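Local coordinates for TENA/THI-4 protein (Shewanella denitrificans OS217, PDB 3DDE), which is of unknown function, has a heme oxygenase-like all-helical fold and may act as an oxidoreductase, at residues I5-L10 and E184-V189; T37-A42 and K219-F224; P112-L117 and A211-D216; N129-L134 and D197-V202. All coordinates share one frame; numbering follows the deposited sequence.

How the contacts relate
Three of the four contacts use the long helix 193-223. Along it come contact 4 near the start, contact 3 further on and contact 2 at the far end. Contact 1 involves the preceding helix 166-189 and joins contact 4 directly: their centres are 11 Å apart, and Leu186 and Val189 pack on Leu134, Val131 and Val199. Contacts 2 and 3 have centres 14 Å apart and adjoin in sequence. The two pairs lie well separated, contacts 1 and 2 being 38 Å apart between centres, on opposite sides of the chain's centre. No active-site residues are established for this protein, so the contacts are read as packing of the helical fold.

Contact 1 (I5-L10 and E184-V189); sequences IDLTKL and EMLHEV
Ile5, still in the extended lead-in to helix 7-24, opens the contact. Its CG1 is anti to the backbone N (chi1 -164°), which leaves CG2 between the backbone N and the carbonyl carbon, aimed at His187. CG2 comes within 3.2 Å of His187 ND1, a tight approach, while Ile5 CD1 reaches Leu186 CD2 at 4.3 Å. Ile5 O lies in the plane of the imidazole at its edge, 3.6 Å from His187 CE1. ND1 itself is hydrogen-bonded to Ser3 OG, just upstream, so the ring has a polar hold as well as an apolar one. Asp6 is the N-cap of the helix, and its OD1 accepts from Thr8 OG1 at 2.8 Å, from above the carboxylate plane. Leu7 then turns back toward the partner helix. Its CD1 meets His187 tip to tip, 3.4 Å from NE2, and the Leu7 and Leu186 side chains cross obliquely, with Leu7 CD2 3.9 Å from Leu186 CD1. Ile5 CG2 is nearest ND1 and Leu7 CD1 nearest NE2, so the two side chains meet different nitrogens of the imidazole. An alanine at His187 would take away the ring, with both approaches and the bond to Ser3, and would probably loosen the N-terminal segment on helix 166-189. Further along, Leu10 faces the same way but packs on Tyr138, Val199 and Met203. The contact thus sits where helix 7-24 starts against the C-terminal end of helix 166-189, with Leu186 also packed on Leu134 and Tyr138 of helix 134-141 and Ile5 on Val196 of helix 193-223.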
loop_
_atom_site.group_PDB
_atom_site.type_symbol
_atom_site.label_atom_id
_atom_site.label_comp_id
_atom_site.label_asym_id
_atom_site.label_seq_id
_atom_site.Cartn_x
_atom_site.Cartn_y
_atom_site.Cartn_z
ATOM N N ILE A 5 22.258 -21.898 2.083
ATOM C CA ILE A 5 21.377 -22.217 3.197
ATOM C C ILE A 5 21.509 -23.697 3.556
ATOM O O ILE A 5 21.667 -24.558 2.681
ATOM C CB ILE A 5 19.899 -21.781 2.931
ATOM C CG1 ILE A 5 19.108 -21.762 4.249
ATOM C CG2 ILE A 5 19.231 -22.648 1.868
ATOM C CD1 ILE A 5 17.741 -21.123 4.139
ATOM N N ASP A 6 21.511 -23.966 4.859
ATOM C CA ASP A 6 21.612 -25.317 5.393
ATOM C C ASP A 6 20.262 -25.619 6.019
ATOM O O ASP A 6 19.972 -25.173 7.132
ATOM C CB ASP A 6 22.722 -25.395 6.442
ATOM C CG ASP A 6 22.814 -26.757 7.100
ATOM O OD1 ASP A 6 22.525 -27.772 6.429
ATOM O OD2 ASP A 6 23.193 -26.808 8.291
ATOM N N LEU A 7 19.446 -26.377 5.295
ATOM C CA LEU A 7 18.098 -26.704 5.745
ATOM C C LEU A 7 18.048 -27.656 6.945
ATOM O O LEU A 7 17.033 -27.722 7.636
ATOM C CB LEU A 7 17.257 -27.224 4.573
ATOM C CG LEU A 7 17.036 -26.189 3.457
ATOM C CD1 LEU A 7 16.245 -26.794 2.308
ATOM C CD2 LEU A 7 16.336 -24.912 3.964
ATOM N N THR A 8 19.127 -28.385 7.206
ATOM C CA THR A 8 19.163 -29.248 8.381
ATOM C C THR A 8 19.213 -28.366 9.640
ATOM O O THR A 8 18.640 -28.713 10.675
ATOM C CB THR A 8 20.345 -30.249 8.347
ATOM O OG1 THR A 8 21.593 -29.543 8.316
ATOM C CG2 THR A 8 20.244 -31.158 7.121
ATOM N N LYS A 9 19.878 -27.213 9.537
ATOM C CA LYS A 9 19.945 -26.262 10.649
ATOM C C LYS A 9 18.567 -25.655 10.917
ATOM O O LYS A 9 18.181 -25.520 12.072
ATOM C CB LYS A 9 20.970 -25.158 10.377
ATOM N N LEU A 10 17.832 -25.283 9.863
ATOM C CA LEU A 10 16.467 -24.748 10.038
ATOM C C LEU A 10 15.556 -25.834 10.618
ATOM O O LEU A 10 14.826 -25.574 11.569
ATOM C CB LEU A 10 15.883 -24.170 8.744
ATOM C CG LEU A 10 16.344 -22.770 8.315
ATOM C CD1 LEU A 10 17.814 -22.771 7.922
ATOM C CD2 LEU A 10 15.490 -22.254 7.163
ATOM N N GLU A 184 13.423 -25.906 -2.534
ATOM C CA GLU A 184 14.126 -25.577 -3.774
ATOM C C GLU A 184 14.211 -24.049 -3.943
ATOM O O GLU A 184 15.269 -23.523 -4.287
ATOM C CB GLU A 184 13.445 -26.214 -4.987
HETATM N N MSE A 185 13.114 -23.341 -3.672
HETATM C CA MSE A 185 13.083 -21.871 -3.799
HETATM C C MSE A 185 14.042 -21.203 -2.804
HETATM O O MSE A 185 14.731 -20.244 -3.160
HETATM C CB MSE A 185 11.648 -21.335 -3.625
HETATM C CG MSE A 185 11.419 -19.877 -4.051
HETATM SE SE MSE A 185 11.988 -19.459 -5.884
HETATM C CE MSE A 185 11.234 -20.977 -6.785
ATOM N N LEU A 186 14.079 -21.706 -1.568
ATOM C CA LEU A 186 15.024 -21.217 -0.554
ATOM C C LEU A 186 16.479 -21.308 -1.042
ATOM O O LEU A 186 17.232 -20.339 -0.905
ATOM C CB LEU A 186 14.868 -21.979 0.772
ATOM C CG LEU A 186 13.687 -21.616 1.675
ATOM C CD1 LEU A 186 13.427 -22.695 2.702
ATOM C CD2 LEU A 186 13.927 -20.270 2.351
ATOM N N HIS A 187 16.867 -22.459 -1.609
ATOM C CA HIS A 187 18.228 -22.640 -2.140
ATOM C C HIS A 187 18.506 -21.682 -3.315
ATOM O O HIS A 187 19.630 -21.227 -3.500
ATOM C CB HIS A 187 18.469 -24.080 -2.610
ATOM C CG HIS A 187 18.558 -25.096 -1.506
ATOM N ND1 HIS A 187 19.327 -24.908 -0.376
ATOM C CD2 HIS A 187 18.067 -26.357 -1.417
ATOM C CE1 HIS A 187 19.254 -25.983 0.390
ATOM N NE2 HIS A 187 18.498 -26.879 -0.219
ATOM N N GLU A 188 17.472 -21.374 -4.095
ATOM C CA GLU A 188 17.594 -20.485 -5.263
ATOM C C GLU A 188 17.729 -18.999 -4.911
ATOM O O GLU A 188 18.550 -18.295 -5.499
ATOM C CB GLU A 188 16.397 -20.705 -6.213
ATOM C CG GLU A 188 16.103 -19.596 -7.252
ATOM C CD GLU A 188 17.201 -19.381 -8.290
ATOM O OE1 GLU A 188 18.099 -20.252 -8.442
ATOM O OE2 GLU A 188 17.135 -18.330 -8.979
ATOM N N VAL A 189 16.933 -18.525 -3.960
ATOM C CA VAL A 189 16.919 -17.091 -3.627
ATOM C C VAL A 189 17.879 -16.645 -2.506
ATOM O O VAL A 189 18.156 -15.455 -2.397
ATOM C CB VAL A 189 15.475 -16.584 -3.334
ATOM C CG1 VAL A 189 14.580 -16.840 -4.538
ATOM C CG2 VAL A 189 14.898 -17.238 -2.075
#

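Contact 2 (T37-A42 and K219-F224); sequences TKALYA and KEYQLF
Thr37 OG1 is gripped by two hydrogen bonds, both weak. It accepts from Leu40 N at 3.4 Å, a long but fairly straight bond with an N-H...O angle of 163°, and it donates to Tyr221 OH at 3.3 Å. The first torsion of Thr37 (chi1 70°) makes this possible by placing OG1 between the backbone N and the carbonyl carbon, while CG2 also comes to 3.5 Å from Tyr221 OH. Tyr221 reaches across from helix 193-223 with CG anti to its backbone N. One face of its ring receives Leu40 CD1, the two side chains crossing at about a right angle. CD1 lies 4.1 Å from the ring centroid and 21° off the normal, a CH-pi contact displaced toward the rim, with Tyr221 CG the closest ring atom. The methyl of Ala39 occupies a different position, at the ring edge and near its plane, with CB 4.4 Å from Tyr221 CE1. That same CB reaches 3.8 Å from Phe224 CE2, so the small residue sits against both aromatic side chains. Beyond these segments, Tyr221 meets the Trp218 ring and Leu40 packs on Phe27 of helix 26-32. The Leu40 N to Thr37 OG1 bond is the capping bond of a threonine N-cap; here the capped start of helix 38-52 packs against the C-terminal end of helix 193-223 in the all-helical, heme oxygenase-like fold.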
loop_
_atom_site.group_PDB
_atom_site.type_symbol
_atom_site.label_atom_id
_atom_site.label_comp_id
_atom_site.label_asym_id
_atom_site.label_seq_id
_atom_site.Cartn_x
_atom_site.Cartn_y
_atom_site.Cartn_z
ATOM N N THR A 37 -13.304 -31.384 22.687
ATOM C CA THR A 37 -14.748 -31.331 22.460
ATOM C C THR A 37 -15.019 -30.629 21.129
ATOM O O THR A 37 -14.106 -30.056 20.521
ATOM C CB THR A 37 -15.500 -30.629 23.635
ATOM O OG1 THR A 37 -15.221 -29.231 23.653
ATOM C CG2 THR A 37 -15.089 -31.219 24.975
ATOM N N LYS A 38 -16.266 -30.687 20.666
ATOM C CA LYS A 38 -16.650 -30.038 19.412
ATOM C C LYS A 38 -16.362 -28.531 19.495
ATOM O O LYS A 38 -15.761 -27.952 18.584
ATOM C CB LYS A 38 -18.133 -30.296 19.113
ATOM N N ALA A 39 -16.761 -27.921 20.611
ATOM C CA ALA A 39 -16.564 -26.492 20.856
ATOM C C ALA A 39 -15.094 -26.085 20.774
ATOM O O ALA A 39 -14.757 -25.059 20.177
ATOM C CB ALA A 39 -17.140 -26.102 22.209
ATOM N N LEU A 40 -14.220 -26.880 21.388
ATOM C CA LEU A 40 -12.782 -26.600 21.353
ATOM C C LEU A 40 -12.252 -26.638 19.915
ATOM O O LEU A 40 -11.508 -25.754 19.497
ATOM C CB LEU A 40 -12.003 -27.593 22.215
ATOM C CG LEU A 40 -10.483 -27.408 22.276
ATOM C CD1 LEU A 40 -10.153 -26.043 22.858
ATOM C CD2 LEU A 40 -9.811 -28.515 23.080
ATOM N N TYR A 41 -12.651 -27.662 19.164
ATOM C CA TYR A 41 -12.206 -27.821 17.788
ATOM C C TYR A 41 -12.706 -26.655 16.921
ATOM O O TYR A 41 -11.958 -26.120 16.109
ATOM C CB TYR A 41 -12.642 -29.191 17.268
ATOM C CG TYR A 41 -12.221 -29.490 15.852
ATOM C CD1 TYR A 41 -10.870 -29.519 15.497
ATOM C CD2 TYR A 41 -13.165 -29.782 14.871
ATOM C CE1 TYR A 41 -10.474 -29.793 14.191
ATOM C CE2 TYR A 41 -12.781 -30.061 13.569
ATOM C CZ TYR A 41 -11.436 -30.073 13.234
ATOM O OH TYR A 41 -11.046 -30.347 11.942
ATOM N N ALA A 42 -13.954 -26.240 17.136
ATOM C CA ALA A 42 -14.542 -25.113 16.405
ATOM C C ALA A 42 -13.816 -23.793 16.697
ATOM O O ALA A 42 -13.465 -23.063 15.773
ATOM C CB ALA A 42 -16.008 -24.979 16.753
ATOM N N LYS A 219 -7.838 -19.781 26.519
ATOM C CA LYS A 219 -8.450 -18.798 27.425
ATOM C C LYS A 219 -9.959 -18.614 27.129
ATOM O O LYS A 219 -10.783 -18.677 28.038
ATOM C CB LYS A 219 -7.677 -17.466 27.337
ATOM C CG LYS A 219 -8.261 -16.292 28.113
ATOM N N GLU A 220 -10.314 -18.416 25.857
ATOM C CA GLU A 220 -11.717 -18.235 25.465
ATOM C C GLU A 220 -12.540 -19.504 25.673
ATOM O O GLU A 220 -13.750 -19.422 25.918
ATOM C CB GLU A 220 -11.835 -17.774 23.998
ATOM C CG GLU A 220 -11.270 -16.385 23.709
ATOM C CD GLU A 220 -12.003 -15.266 24.431
ATOM O OE1 GLU A 220 -13.192 -15.421 24.747
ATOM O OE2 GLU A 220 -11.389 -14.208 24.673
ATOM N N TYR A 221 -11.892 -20.663 25.550
ATOM C CA TYR A 221 -12.548 -21.955 25.787
ATOM C C TYR A 221 -12.913 -22.142 27.260
ATOM O O TYR A 221 -13.959 -22.710 27.557
ATOM C CB TYR A 221 -11.684 -23.136 25.305
ATOM C CG TYR A 221 -12.286 -24.508 25.621
ATOM C CD1 TYR A 221 -13.473 -24.940 25.013
ATOM C CD2 TYR A 221 -11.654 -25.377 26.510
ATOM C CE1 TYR A 221 -14.031 -26.207 25.308
ATOM C CE2 TYR A 221 -12.193 -26.631 26.809
ATOM C CZ TYR A 221 -13.377 -27.040 26.203
ATOM O OH TYR A 221 -13.877 -28.274 26.518
ATOM N N GLN A 222 -12.053 -21.684 28.174
ATOM C CA GLN A 222 -12.308 -21.777 29.621
ATOM C C GLN A 222 -13.401 -20.804 30.026
ATOM O O GLN A 222 -14.328 -21.179 30.756
ATOM C CB GLN A 222 -11.076 -21.460 30.456
ATOM C CG GLN A 222 -9.882 -22.337 30.233
ATOM C CD GLN A 222 -8.726 -21.855 31.066
ATOM O OE1 GLN A 222 -8.717 -22.050 32.275
ATOM N NE2 GLN A 222 -7.749 -21.183 30.426
ATOM N N LEU A 223 -13.270 -19.555 29.585
ATOM C CA LEU A 223 -14.296 -18.527 29.807
ATOM C C LEU A 223 -15.651 -18.943 29.197
ATOM O O LEU A 223 -16.707 -18.498 29.657
ATOM C CB LEU A 223 -13.856 -17.180 29.205
ATOM C CG LEU A 223 -12.964 -16.248 30.024
ATOM C CD1 LEU A 223 -11.870 -16.990 30.780
ATOM C CD2 LEU A 223 -12.371 -15.156 29.109
ATOM N N PHE A 224 -15.597 -19.773 28.153
ATOM C CA PHE A 224 -16.783 -20.305 27.460
ATOM C C PHE A 224 -17.813 -20.930 28.434
ATOM O O PHE A 224 -19.018 -20.837 28.208
ATOM C CB PHE A 224 -16.316 -21.266 26.340
ATOM C CG PHE A 224 -17.405 -22.077 25.700
ATOM C CD1 PHE A 224 -18.376 -21.476 24.919
ATOM C CD2 PHE A 224 -17.410 -23.463 25.818
ATOM C CE1 PHE A 224 -19.377 -22.240 24.306
ATOM C CE2 PHE A 224 -18.410 -24.234 25.213
ATOM C CZ PHE A 224 -19.386 -23.619 24.456
#

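Contact 3 (P112-L117 and A211-D216); sequences PATETL and ARILDD
This is an antiparallel helix pair of the heme oxygenase-like bundle: the short axes of 112-117 and 211-216 run at 161° to each other and approach to 8.3 Å. Asp216 OD2 accepts from Ala113 N at 2.9 Å with an N-H...O angle of 153°, the N-H coming in from above the carboxylate plane. Ala113 is in the first turn of helix 112-126, so its N-H has no carbonyl four residues earlier in that helix to bond, and the carboxylate serves it instead. Ala113 CB presses to 3.1 Å from Asp216 OD2, and it also lies over one face of the Arg212 guanidinium. Bends at chi2 and chi3 bring that group round to Thr116, whose OG1 and CB lie at its edge. Water 1 accepts from Arg212 NH2 at 3.3 Å and donates to Ala113 O at 2.8 Å. Pro112 O is gripped twice, by Thr116 N and by Thr116 OG1, the latter at 2.7 Å. On the side facing helix 38-52, Ile213 CD1 meets Leu117 CD2 at 3.7 Å, near Thr114, whose OG1 bonds Glu47. Asn205 ND2 of the second subunit also bonds Thr116 OG1, and Arg212 and Thr116 pack on their counterparts there. An alanine at Asp216 would remove this acceptor from Ala113 N and would probably loosen the start of helix 112-126. The bond to a helix-start N-H would be expected to favour the ionised form of Asp216.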
loop_
_atom_site.group_PDB
_atom_site.type_symbol
_atom_site.label_atom_id
_atom_site.label_comp_id
_atom_site.label_asym_id
_atom_site.label_seq_id
_atom_site.Cartn_x
_atom_site.Cartn_y
_atom_site.Cartn_z
ATOM N N PRO A 112 -7.311 -11.575 19.339
ATOM C CA PRO A 112 -6.141 -10.677 19.231
ATOM C C PRO A 112 -4.845 -11.336 18.756
ATOM O O PRO A 112 -4.112 -10.742 17.961
ATOM C CB PRO A 112 -6.000 -10.122 20.637
ATOM C CG PRO A 112 -7.407 -10.248 21.212
ATOM C CD PRO A 112 -7.902 -11.528 20.682
ATOM N N ALA A 113 -4.570 -12.553 19.202
ATOM C CA ALA A 113 -3.355 -13.248 18.784
ATOM C C ALA A 113 -3.371 -13.531 17.274
ATOM O O ALA A 113 -2.342 -13.488 16.619
ATOM C CB ALA A 113 -3.175 -14.566 19.603
ATOM N N THR A 114 -4.552 -13.810 16.732
ATOM C CA THR A 114 -4.716 -14.128 15.315
ATOM C C THR A 114 -4.567 -12.851 14.481
ATOM O O THR A 114 -3.912 -12.853 13.442
ATOM C CB THR A 114 -6.098 -14.790 15.074
ATOM O OG1 THR A 114 -6.274 -15.846 16.024
ATOM C CG2 THR A 114 -6.230 -15.331 13.649
ATOM N N GLU A 115 -5.207 -11.781 14.933
ATOM C CA GLU A 115 -5.078 -10.479 14.298
ATOM C C GLU A 115 -3.590 -10.072 14.268
ATOM O O GLU A 115 -3.117 -9.503 13.272
ATOM C CB GLU A 115 -5.872 -9.428 15.086
ATOM C CG GLU A 115 -6.210 -8.165 14.295
ATOM C CD GLU A 115 -7.218 -8.462 13.207
ATOM O OE1 GLU A 115 -8.316 -8.984 13.501
ATOM O OE2 GLU A 115 -6.918 -8.194 12.052
ATOM N N THR A 116 -2.872 -10.375 15.362
ATOM C CA THR A 116 -1.440 -10.082 15.483
ATOM C C THR A 116 -0.603 -10.882 14.473
ATOM O O THR A 116 0.354 -10.351 13.918
ATOM C CB THR A 116 -0.916 -10.318 16.941
ATOM O OG1 THR A 116 -1.700 -9.559 17.860
ATOM C CG2 THR A 116 0.586 -9.935 17.101
ATOM N N LEU A 117 -0.930 -12.158 14.256
ATOM C CA LEU A 117 -0.228 -12.968 13.261
ATOM C C LEU A 117 -0.469 -12.400 11.852
ATOM O O LEU A 117 0.471 -12.289 11.061
ATOM C CB LEU A 117 -0.674 -14.446 13.321
ATOM C CG LEU A 117 -0.091 -15.381 12.243
ATOM C CD1 LEU A 117 1.418 -15.453 12.280
ATOM C CD2 LEU A 117 -0.694 -16.774 12.345
ATOM N N ALA A 211 1.747 -19.902 17.888
ATOM C CA ALA A 211 1.589 -20.558 19.193
ATOM C C ALA A 211 0.727 -19.725 20.140
ATOM O O ALA A 211 -0.019 -20.286 20.920
ATOM C CB ALA A 211 2.946 -20.860 19.824
ATOM N N ARG A 212 0.821 -18.394 20.068
ATOM C CA ARG A 212 0.004 -17.516 20.906
ATOM C C ARG A 212 -1.488 -17.661 20.585
ATOM O O ARG A 212 -2.320 -17.337 21.421
ATOM C CB ARG A 212 0.399 -16.046 20.760
ATOM C CG ARG A 212 1.867 -15.709 21.148
ATOM C CD ARG A 212 1.934 -14.308 21.768
ATOM N NE ARG A 212 1.206 -13.452 20.896
ATOM C CZ ARG A 212 0.434 -12.420 21.210
ATOM N NH1 ARG A 212 0.249 -12.018 22.445
ATOM N NH2 ARG A 212 -0.183 -11.805 20.209
ATOM N N ILE A 213 -1.820 -18.105 19.371
ATOM C CA ILE A 213 -3.209 -18.334 18.985
ATOM C C ILE A 213 -3.805 -19.461 19.844
ATOM O O ILE A 213 -4.934 -19.358 20.314
ATOM C CB ILE A 213 -3.338 -18.647 17.466
ATOM C CG1 ILE A 213 -2.914 -17.425 16.625
ATOM C CG2 ILE A 213 -4.752 -19.054 17.111
ATOM C CD1 ILE A 213 -3.036 -17.623 15.094
ATOM N N LEU A 214 -3.024 -20.518 20.071
ATOM C CA LEU A 214 -3.418 -21.633 20.944
ATOM C C LEU A 214 -3.763 -21.159 22.374
ATOM O O LEU A 214 -4.695 -21.672 23.006
ATOM C CB LEU A 214 -2.287 -22.655 21.015
ATOM C CG LEU A 214 -1.941 -23.447 19.755
ATOM C CD1 LEU A 214 -0.657 -24.278 19.950
ATOM C CD2 LEU A 214 -3.109 -24.335 19.397
ATOM N N ASP A 215 -3.005 -20.178 22.866
ATOM C CA ASP A 215 -3.221 -19.567 24.184
ATOM C C ASP A 215 -4.527 -18.768 24.219
ATOM O O ASP A 215 -5.274 -18.832 25.189
ATOM C CB ASP A 215 -2.052 -18.640 24.553
ATOM C CG ASP A 215 -0.710 -19.353 24.570
ATOM O OD1 ASP A 215 -0.683 -20.587 24.809
ATOM O OD2 ASP A 215 0.322 -18.663 24.357
ATOM N N ASP A 216 -4.794 -17.989 23.179
ATOM C CA ASP A 216 -6.074 -17.264 23.093
ATOM C C ASP A 216 -7.240 -18.225 22.958
ATOM O O ASP A 216 -8.284 -18.039 23.590
ATOM C CB ASP A 216 -6.109 -16.280 21.912
ATOM C CG ASP A 216 -5.501 -14.952 22.247
ATOM O OD1 ASP A 216 -4.898 -14.836 23.322
ATOM O OD2 ASP A 216 -5.631 -14.026 21.431
HETATM O O HOH W 1 0.108 -13.997 17.784
#

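Contact 4 (N129-L134 and D197-V202); sequences NPVQRL and DSVVAV
Two side chains take the crowded first torsion here, with the outer atom between the backbone N and the carbonyl carbon: Gln132 CG (chi1 71°) and Ser198 OG (chi1 68°). Asn129 differs, its CG lying anti to the backbone N. The Gln132 chain, extended beyond CG, crosses Val202 at about a right angle, with CB 3.6 Å and CG 3.8 Å from Val202 CG2. Gln132 CB also rests 3.5 Å from Ser198 O. The backbones come very near, Gln132 CA standing 4.2 Å from Val199 CA, and Gln132 O approaches Val202 CB to 3.2 Å. No hydrogen bond spans the two segments. Instead the loop is shaped internally: Asn129 OD1 accepts from Val131 N at 3.3 Å with an N-H...O angle of 164°, an Asx turn, and Gln132 N bonds to Asn129 O. This loop joins helix 112-126 to helix 134-141 and lies against helix 193-223 of the heme oxygenase-like bundle. The polar ends find other partners. Asn129 ND2, 3.7 Å from Ser198 OG, bonds Asp195 OD1, while Ser198 OG bonds Asp195 O, so both use Asp195, two residues before the start of 197-202; Gln132 NE2 goes to Ile124 O. Beside the close backbone approach, the Val131 and Val199 side chains cross obliquely, and both pack on Cys190. Val202, with CG1 anti to its backbone N, reaches on to Tyr120 and Ile124 of helix 112-126.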
loop_
_atom_site.group_PDB
_atom_site.type_symbol
_atom_site.label_atom_id
_atom_site.label_comp_id
_atom_site.label_asym_id
_atom_site.label_seq_id
_atom_site.Cartn_x
_atom_site.Cartn_y
_atom_site.Cartn_z
ATOM N N ASN A 129 13.622 -7.736 3.446
ATOM C CA ASN A 129 14.199 -8.651 2.485
ATOM C C ASN A 129 13.085 -9.532 1.932
ATOM O O ASN A 129 12.528 -10.328 2.669
ATOM C CB ASN A 129 15.284 -9.488 3.157
ATOM C CG ASN A 129 16.117 -10.272 2.155
ATOM O OD1 ASN A 129 15.623 -10.640 1.095
ATOM N ND2 ASN A 129 17.376 -10.514 2.478
ATOM N N PRO A 130 12.773 -9.417 0.631
ATOM C CA PRO A 130 11.636 -10.143 0.020
ATOM C C PRO A 130 11.641 -11.664 0.147
ATOM O O PRO A 130 10.611 -12.307 0.003
ATOM C CB PRO A 130 11.686 -9.720 -1.456
ATOM C CG PRO A 130 13.035 -9.174 -1.676
ATOM C CD PRO A 130 13.503 -8.616 -0.365
ATOM N N VAL A 131 12.803 -12.214 0.416
ATOM C CA VAL A 131 12.990 -13.638 0.619
ATOM C C VAL A 131 12.357 -14.171 1.912
ATOM O O VAL A 131 11.962 -15.330 1.993
ATOM C CB VAL A 131 14.519 -13.913 0.691
ATOM C CG1 VAL A 131 14.833 -15.063 1.598
ATOM C CG2 VAL A 131 15.107 -14.077 -0.705
ATOM N N GLN A 132 12.231 -13.293 2.897
ATOM C CA GLN A 132 11.884 -13.674 4.261
ATOM C C GLN A 132 10.587 -14.445 4.521
ATOM O O GLN A 132 10.552 -15.243 5.448
ATOM C CB GLN A 132 11.976 -12.441 5.164
ATOM C CG GLN A 132 10.884 -11.408 4.945
ATOM C CD GLN A 132 11.129 -10.134 5.723
ATOM O OE1 GLN A 132 12.008 -10.079 6.556
ATOM N NE2 GLN A 132 10.354 -9.110 5.446
ATOM N N ARG A 133 9.541 -14.233 3.722
ATOM C CA ARG A 133 8.286 -14.946 3.924
ATOM C C ARG A 133 8.456 -16.465 3.714
ATOM O O ARG A 133 7.675 -17.253 4.246
ATOM C CB ARG A 133 7.186 -14.405 3.007
ATOM C CG ARG A 133 5.794 -14.866 3.389
ATOM C CD ARG A 133 4.801 -14.697 2.262
ATOM N NE ARG A 133 3.474 -15.169 2.666
ATOM C CZ ARG A 133 3.085 -16.438 2.671
ATOM N NH1 ARG A 133 3.918 -17.420 2.330
ATOM N NH2 ARG A 133 1.860 -16.738 3.065
ATOM N N LEU A 134 9.467 -16.875 2.942
ATOM C CA LEU A 134 9.767 -18.290 2.740
ATOM C C LEU A 134 10.014 -19.019 4.074
ATOM O O LEU A 134 9.835 -20.237 4.153
ATOM C CB LEU A 134 10.967 -18.464 1.810
ATOM C CG LEU A 134 10.824 -18.094 0.331
ATOM C CD1 LEU A 134 12.180 -18.151 -0.363
ATOM C CD2 LEU A 134 9.810 -19.018 -0.376
ATOM N N ASP A 197 19.352 -15.184 7.335
ATOM C CA ASP A 197 18.982 -14.640 8.636
ATOM C C ASP A 197 17.563 -14.101 8.635
ATOM O O ASP A 197 16.843 -14.265 9.622
ATOM C CB ASP A 197 19.960 -13.539 9.059
ATOM C CG ASP A 197 21.346 -14.076 9.413
ATOM O OD1 ASP A 197 21.508 -15.296 9.655
ATOM O OD2 ASP A 197 22.281 -13.257 9.477
ATOM N N SER A 198 17.153 -13.458 7.541
ATOM C CA SER A 198 15.784 -12.922 7.448
ATOM C C SER A 198 14.735 -14.057 7.386
ATOM O O SER A 198 13.613 -13.937 7.929
ATOM C CB SER A 198 15.633 -11.988 6.231
ATOM O OG SER A 198 15.724 -12.692 5.001
ATOM N N VAL A 199 15.088 -15.130 6.685
ATOM C CA VAL A 199 14.249 -16.322 6.597
ATOM C C VAL A 199 14.088 -16.943 8.005
ATOM O O VAL A 199 12.985 -17.302 8.412
ATOM C CB VAL A 199 14.864 -17.360 5.603
ATOM C CG1 VAL A 199 14.197 -18.725 5.732
ATOM C CG2 VAL A 199 14.785 -16.831 4.164
ATOM N N VAL A 200 15.197 -17.052 8.740
ATOM C CA VAL A 200 15.184 -17.631 10.086
ATOM C C VAL A 200 14.376 -16.767 11.060
ATOM O O VAL A 200 13.628 -17.283 11.887
ATOM C CB VAL A 200 16.622 -17.834 10.639
ATOM C CG1 VAL A 200 16.590 -18.213 12.124
ATOM C CG2 VAL A 200 17.379 -18.889 9.823
ATOM N N ALA A 201 14.523 -15.451 10.945
ATOM C CA ALA A 201 13.808 -14.510 11.798
ATOM C C ALA A 201 12.286 -14.628 11.605
ATOM O O ALA A 201 11.533 -14.624 12.562
ATOM C CB ALA A 201 14.295 -13.058 11.514
ATOM N N VAL A 202 11.841 -14.737 10.367
ATOM C CA VAL A 202 10.401 -14.872 10.069
ATOM C C VAL A 202 9.862 -16.244 10.436
ATOM O O VAL A 202 8.737 -16.355 10.911
ATOM C CB VAL A 202 10.092 -14.547 8.587
ATOM C CG1 VAL A 202 8.583 -14.835 8.209
ATOM C CG2 VAL A 202 10.464 -13.106 8.316
#